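Local coordinates for putative secreted cellulose-binding protein (Streptomyces coelicolor, PDB 4OY8), which probably binds and oxidatively cleaves cellulose as a copper-dependent lytic polysaccharide monooxygenase of the AA10 family, at residues 2-7 against 98-103; 106-111 against 166-171. All coordinates share one frame; numbering follows the deposited sequence.

Contact 1 (2-7 against 98-103); sequences GSVVDP and FTVKLH. With ZN (zinc ion), chain I; ZN (zinc ion), chain G; ZN (zinc ion), chain H.
V5 meets H103 beside the root of the imidazole, CG1 lying 3.9 Å from H103 CB, while the ring itself leads away from strand 2-6. Each of its nitrogens binds a zinc ion, H103 NE2 at 2.1 Å from its metal, and both metals sit somewhat off the ring plane, on the same side; Q105 OE1 shares the zinc on NE2, and N148 OD1 the one on ND1. The F98 ring is approached obliquely by P7, with P7 CD to F98 CD2 at 4.5 Å. The third flat group, the D6 carboxylate, gives OD1 to another zinc whose other five ligands are waters; one of these also donates to V5 O, and a second hydrogen-bonds D6 OD2.

Between the strands, whose axes run 138° apart, S3 and H103 form a reciprocal antiparallel hydrogen-bonded pair. V4 faces L102 without such bonds, and then the register slips by one. V5 and D6 both oppose K101: V5 N reaches K101 O at 2.9 Å, D6 N only weakly at 3.4 Å, and K101 N returns a nearly straight bond (166°) to D6 O at 2.8 Å. This is a classic beta bulge, followed at once by the cis peptide before P7. G2 fits close against the other strand, since a beta carbon would clash with H103 O.

With chi1 at 172°, V4 sets CG1 opposite its own nitrogen and leaves CG2 beside L102 CG (3.7 Å) and V100 CG1 (3.9 Å). These three side chains form the apolar face, turned to T166, W168 and L179.

V4, V100 and L102 thus give the inner face its hydrocarbon, while D6 and H103 turn metal ligands to the other face, where S3 is buried and bonds to S9. A zinc held by D6 OD1 and otherwise by waters suggests a peripheral site, whereas the backbone bonds fix the strand that directly follows the metal-binding H1.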
loop_
_atom_site.group_PDB
_atom_site.type_symbol
_atom_site.label_atom_id
_atom_site.label_comp_id
_atom_site.label_asym_id
_atom_site.label_seq_id
_atom_site.Cartn_x
_atom_site.Cartn_y
_atom_site.Cartn_z
ATOM N N GLY A 2 9.760 4.967 4.056
ATOM C CA GLY A 2 9.809 3.853 3.117
ATOM C C GLY A 2 8.441 3.430 2.636
ATOM O O GLY A 2 7.462 4.151 2.799
ATOM N N SER A 3 8.379 2.226 2.073
ATOM C CA SER A 3 7.170 1.664 1.529
ATOM C C SER A 3 7.276 0.156 1.452
ATOM O O SER A 3 8.336 -0.410 1.705
ATOM C CB SER A 3 6.864 2.216 0.119
ATOM O OG SER A 3 5.539 1.911 -0.285
ATOM N N VAL A 4 6.165 -0.474 1.083
ATOM C CA VAL A 4 6.164 -1.884 0.735
ATOM C C VAL A 4 6.658 -2.010 -0.702
ATOM O O VAL A 4 6.050 -1.452 -1.623
ATOM C CB VAL A 4 4.788 -2.547 0.893
ATOM C CG1 VAL A 4 4.820 -3.955 0.340
ATOM C CG2 VAL A 4 4.367 -2.570 2.353
ATOM N N VAL A 5 7.769 -2.717 -0.877
ATOM C CA VAL A 5 8.403 -2.871 -2.181
ATOM C C VAL A 5 8.071 -4.201 -2.858
ATOM O O VAL A 5 8.145 -4.292 -4.082
ATOM C CB VAL A 5 9.923 -2.598 -2.125
ATOM C CG1 VAL A 5 10.169 -1.159 -1.690
ATOM C CG2 VAL A 5 10.661 -3.595 -1.237
ATOM N N ASP A 6 7.694 -5.229 -2.076
ATOM C CA ASP A 6 7.282 -6.542 -2.626
ATOM C C ASP A 6 6.262 -7.099 -1.652
ATOM O O ASP A 6 6.579 -7.237 -0.473
ATOM C CB ASP A 6 8.484 -7.516 -2.733
ATOM C CG ASP A 6 9.531 -7.053 -3.688
ATOM O OD1 ASP A 6 9.337 -7.203 -4.912
ATOM O OD2 ASP A 6 10.574 -6.542 -3.191
ATOM N N PRO A 7 5.039 -7.391 -2.104
ATOM C CA PRO A 7 4.450 -7.019 -3.389
ATOM C C PRO A 7 4.288 -5.508 -3.429
ATOM O O PRO A 7 3.757 -4.899 -2.491
ATOM C CB PRO A 7 3.117 -7.776 -3.384
ATOM C CG PRO A 7 2.742 -7.827 -1.953
ATOM C CD PRO A 7 4.043 -7.983 -1.195
ATOM N N PHE A 98 3.118 -15.550 1.596
ATOM C CA PHE A 98 3.939 -14.590 0.898
ATOM C C PHE A 98 4.592 -13.664 1.917
ATOM O O PHE A 98 4.093 -13.499 3.040
ATOM C CB PHE A 98 3.138 -13.788 -0.141
ATOM C CG PHE A 98 2.014 -12.964 0.429
ATOM C CD1 PHE A 98 0.788 -13.552 0.712
ATOM C CD2 PHE A 98 2.181 -11.604 0.687
ATOM C CE1 PHE A 98 -0.252 -12.806 1.256
ATOM C CE2 PHE A 98 1.145 -10.863 1.206
ATOM C CZ PHE A 98 -0.070 -11.460 1.501
ATOM N N THR A 99 5.693 -13.027 1.518
ATOM C CA THR A 99 6.416 -12.099 2.376
ATOM C C THR A 99 6.109 -10.672 1.979
ATOM O O THR A 99 6.186 -10.291 0.800
ATOM C CB THR A 99 7.924 -12.341 2.302
ATOM O OG1 THR A 99 8.193 -13.669 2.724
ATOM C CG2 THR A 99 8.710 -11.364 3.176
ATOM N N VAL A 100 5.678 -9.871 2.942
ATOM C CA VAL A 100 5.595 -8.421 2.752
ATOM C C VAL A 100 6.934 -7.820 3.122
ATOM O O VAL A 100 7.387 -7.944 4.263
ATOM C CB VAL A 100 4.452 -7.800 3.592
ATOM C CG1 VAL A 100 4.437 -6.281 3.448
ATOM C CG2 VAL A 100 3.108 -8.373 3.160
ATOM N N LYS A 101 7.578 -7.192 2.150
ATOM C CA LYS A 101 8.902 -6.646 2.306
ATOM C C LYS A 101 8.829 -5.124 2.192
ATOM O O LYS A 101 8.327 -4.585 1.202
ATOM C CB LYS A 101 9.830 -7.191 1.210
ATOM C CG LYS A 101 9.909 -8.697 1.100
ATOM C CD LYS A 101 10.938 -9.238 0.101
ATOM C CE LYS A 101 11.061 -10.759 0.216
ATOM N NZ LYS A 101 11.960 -11.339 -0.816
ATOM N N LEU A 102 9.284 -4.448 3.235
ATOM C CA LEU A 102 9.416 -3.008 3.228
ATOM C C LEU A 102 10.860 -2.573 3.201
ATOM O O LEU A 102 11.720 -3.181 3.815
ATOM C CB LEU A 102 8.798 -2.433 4.484
ATOM C CG LEU A 102 7.314 -2.600 4.623
ATOM C CD1 LEU A 102 7.002 -3.842 5.442
ATOM C CD2 LEU A 102 6.685 -1.351 5.222
ATOM N N HIS A 103 11.124 -1.497 2.483
ATOM C CA HIS A 103 12.417 -0.860 2.491
ATOM C C HIS A 103 12.236 0.479 3.201
ATOM O O HIS A 103 11.311 1.216 2.896
ATOM C CB HIS A 103 12.911 -0.634 1.061
ATOM C CG HIS A 103 14.263 -0.035 1.006
ATOM N ND1 HIS A 103 15.393 -0.773 1.249
ATOM C CD2 HIS A 103 14.674 1.224 0.765
ATOM C CE1 HIS A 103 16.449 0.006 1.175
ATOM N NE2 HIS A 103 16.042 1.215 0.854
HETATM ZN ZN ZN I . 15.609 -2.668 0.496
HETATM ZN ZN ZN G . 10.385 -6.417 -6.614
HETATM ZN ZN ZN H . 17.289 2.574 -0.102
HETATM O O HOH W 1 8.832 -4.810 -6.565
HETATM O O HOH W 2 11.744 -5.413 -5.338
HETATM O O HOH W 3 11.680 -7.929 -6.824
HETATM O O HOH W 4 10.835 -5.310 -8.127
HETATM O O HOH W 5 9.293 -7.454 -7.900
#

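Contact 2 (106-111 against 166-171); sequences ASHGAD and TIWQAS. With ZN (zinc ion), chain F.
G109 O is gripped by two hydrogen-bond donors arriving from opposite faces of its carbonyl plane: W168 NE1 at 3.2 Å and the backbone N of S171. The indole bond is nearly straight (168°) and the oxygen lies practically in the ring plane, so the buried N-H is satisfied at the ring's edge. D111 N bonds to Q169 O at 2.8 Å, and S171 OG donates to D111 OD1 at 2.7 Å, meeting the carboxylate from above its plane. Two waters bridge the same corner, one joining D111 OD1 to S171 O, the other lying among D111 OD2, A170 O and Q169 NE2.

Apolar contact is slight. A110 CB touches W168 CD1 at 3.6 Å, and H108 CB stands 4.2 Å from A170 CB and 4.4 Å from W168 CZ2. W168 CG lies opposite its own backbone N (chi1 167°), which brings the NE1 edge of the indole to G109 O. An alanine in place of W168 would probably leave G109 O with one donor fewer and open a gap beside A110 and H108 CB.

Metal binding comes through H108 NE2, 2.0 Å from a zinc that also takes the amino nitrogen of H1. These two residues also bind copper, in the histidine brace of this family; A106 CB sits over the rim of one face of the H108 ring, and H172 stacks on that ring.

Strand 161-170 runs between 110-118 and 175-184 here, with A110 opposite A170 as an antiparallel non-hydrogen-bonded pair. W168 stacks on Y177, meets F113 and rests against strand 97-104.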
loop_
_atom_site.group_PDB
_atom_site.type_symbol
_atom_site.label_atom_id
_atom_site.label_comp_id
_atom_site.label_asym_id
_atom_site.label_seq_id
_atom_site.Cartn_x
_atom_site.Cartn_y
_atom_site.Cartn_z
ATOM N N ALA A 106 15.761 4.952 6.470
ATOM C CA ALA A 106 16.198 5.532 7.747
ATOM C C ALA A 106 16.351 4.543 8.889
ATOM O O ALA A 106 16.763 4.936 9.965
ATOM C CB ALA A 106 15.182 6.591 8.173
ATOM N N SER A 107 15.969 3.289 8.697
ATOM C CA SER A 107 16.060 2.332 9.794
ATOM C C SER A 107 15.329 2.822 11.047
ATOM O O SER A 107 15.878 2.758 12.158
ATOM C CB SER A 107 17.523 1.992 10.129
ATOM O OG SER A 107 18.154 1.435 8.976
ATOM N N HIS A 108 14.069 3.239 10.883
ATOM C CA HIS A 108 13.278 3.731 12.017
ATOM C C HIS A 108 12.897 2.633 13.001
ATOM O O HIS A 108 12.567 2.927 14.139
ATOM C CB HIS A 108 11.982 4.386 11.561
ATOM C CG HIS A 108 12.151 5.660 10.790
ATOM N ND1 HIS A 108 12.845 6.744 11.275
ATOM C CD2 HIS A 108 11.643 6.044 9.599
ATOM C CE1 HIS A 108 12.797 7.727 10.397
ATOM N NE2 HIS A 108 12.050 7.336 9.382
ATOM N N GLY A 109 12.833 1.382 12.532
ATOM C CA GLY A 109 12.201 0.311 13.287
ATOM C C GLY A 109 10.690 0.391 13.191
ATOM O O GLY A 109 10.133 1.331 12.627
ATOM N N ALA A 110 10.031 -0.642 13.700
ATOM C CA ALA A 110 8.566 -0.693 13.787
ATOM C C ALA A 110 8.167 -1.079 15.190
ATOM O O ALA A 110 8.727 -2.010 15.762
ATOM C CB ALA A 110 7.972 -1.678 12.797
ATOM N N ASP A 111 7.168 -0.386 15.733
ATOM C CA ASP A 111 6.535 -0.862 16.957
ATOM C C ASP A 111 5.729 -2.130 16.661
ATOM O O ASP A 111 5.657 -3.037 17.490
ATOM C CB ASP A 111 5.617 0.182 17.577
ATOM C CG ASP A 111 6.343 1.390 18.130
ATOM O OD1 ASP A 111 7.589 1.378 18.223
ATOM O OD2 ASP A 111 5.620 2.342 18.505
ATOM N N THR A 166 -1.006 -2.859 4.400
ATOM C CA THR A 166 0.026 -2.971 5.401
ATOM C C THR A 166 0.123 -1.643 6.129
ATOM O O THR A 166 0.285 -0.584 5.510
ATOM C CB THR A 166 1.390 -3.299 4.751
ATOM O OG1 THR A 166 1.290 -4.552 4.054
ATOM C CG2 THR A 166 2.504 -3.378 5.775
ATOM N N ILE A 167 0.017 -1.691 7.450
ATOM C CA ILE A 167 0.141 -0.537 8.311
ATOM C C ILE A 167 1.428 -0.696 9.122
ATOM O O ILE A 167 1.584 -1.664 9.894
ATOM C CB ILE A 167 -1.083 -0.373 9.226
ATOM C CG1 ILE A 167 -2.372 -0.350 8.397
ATOM C CG2 ILE A 167 -0.916 0.872 10.094
ATOM C CD1 ILE A 167 -3.623 -0.156 9.217
ATOM N N TRP A 168 2.368 0.218 8.903
ATOM C CA TRP A 168 3.667 0.238 9.597
ATOM C C TRP A 168 3.666 1.360 10.620
ATOM O O TRP A 168 3.624 2.535 10.264
ATOM C CB TRP A 168 4.754 0.489 8.558
ATOM C CG TRP A 168 6.123 0.836 9.043
ATOM C CD1 TRP A 168 6.688 0.575 10.256
ATOM C CD2 TRP A 168 7.107 1.539 8.281
ATOM N NE1 TRP A 168 7.969 1.092 10.297
ATOM C CE2 TRP A 168 8.244 1.685 9.094
ATOM C CE3 TRP A 168 7.119 2.076 6.985
ATOM C CZ2 TRP A 168 9.390 2.382 8.669
ATOM C CZ3 TRP A 168 8.249 2.746 6.562
ATOM C CH2 TRP A 168 9.383 2.867 7.397
ATOM N N GLN A 169 3.687 1.000 11.893
ATOM C CA GLN A 169 3.832 1.970 12.974
ATOM C C GLN A 169 5.325 2.086 13.255
ATOM O O GLN A 169 5.949 1.160 13.772
ATOM C CB GLN A 169 3.101 1.487 14.214
ATOM C CG GLN A 169 3.228 2.465 15.383
ATOM C CD GLN A 169 2.497 3.777 15.151
ATOM O OE1 GLN A 169 1.488 3.831 14.420
ATOM N NE2 GLN A 169 2.991 4.844 15.776
ATOM N N ALA A 170 5.920 3.197 12.844
ATOM C CA ALA A 170 7.359 3.395 13.006
ATOM C C ALA A 170 7.716 3.650 14.461
ATOM O O ALA A 170 6.875 4.098 15.226
ATOM C CB ALA A 170 7.813 4.536 12.124
ATOM N N SER A 171 8.967 3.386 14.840
ATOM C CA SER A 171 9.359 3.467 16.255
ATOM C C SER A 171 9.964 4.793 16.720
ATOM O O SER A 171 10.111 4.994 17.925
ATOM C CB SER A 171 10.321 2.335 16.593
ATOM O OG SER A 171 9.678 1.080 16.465
HETATM ZN ZN ZN F . 12.000 8.343 7.628
HETATM O O HOH W 6 5.453 4.871 17.524
HETATM O O HOH W 7 8.664 3.333 19.803
#

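How the contacts relate
The two contacts meet in the interior, where L102 CD2 of contact 1 lies 3.9 Å from W168 CE3 of contact 2 and V4 CG2 packs on T166 CB. Contact 1 pairs strands of the three-stranded sheet, contact 2 those of the other sheet, so their side chains join the two faces of a beta-sandwich core. Contact 1 lies nearer the chain's centre, yet it turns one face outward; contact 2 is more buried but ends at an exposed aspartate. Ladder bonds dominate the first, a side-chain and water network the second. Strand 2-6 follows H1 and strand 97-104 is followed, after a short loop, by H108, so both border the histidine brace, though the D6 and H103 zincs are separate.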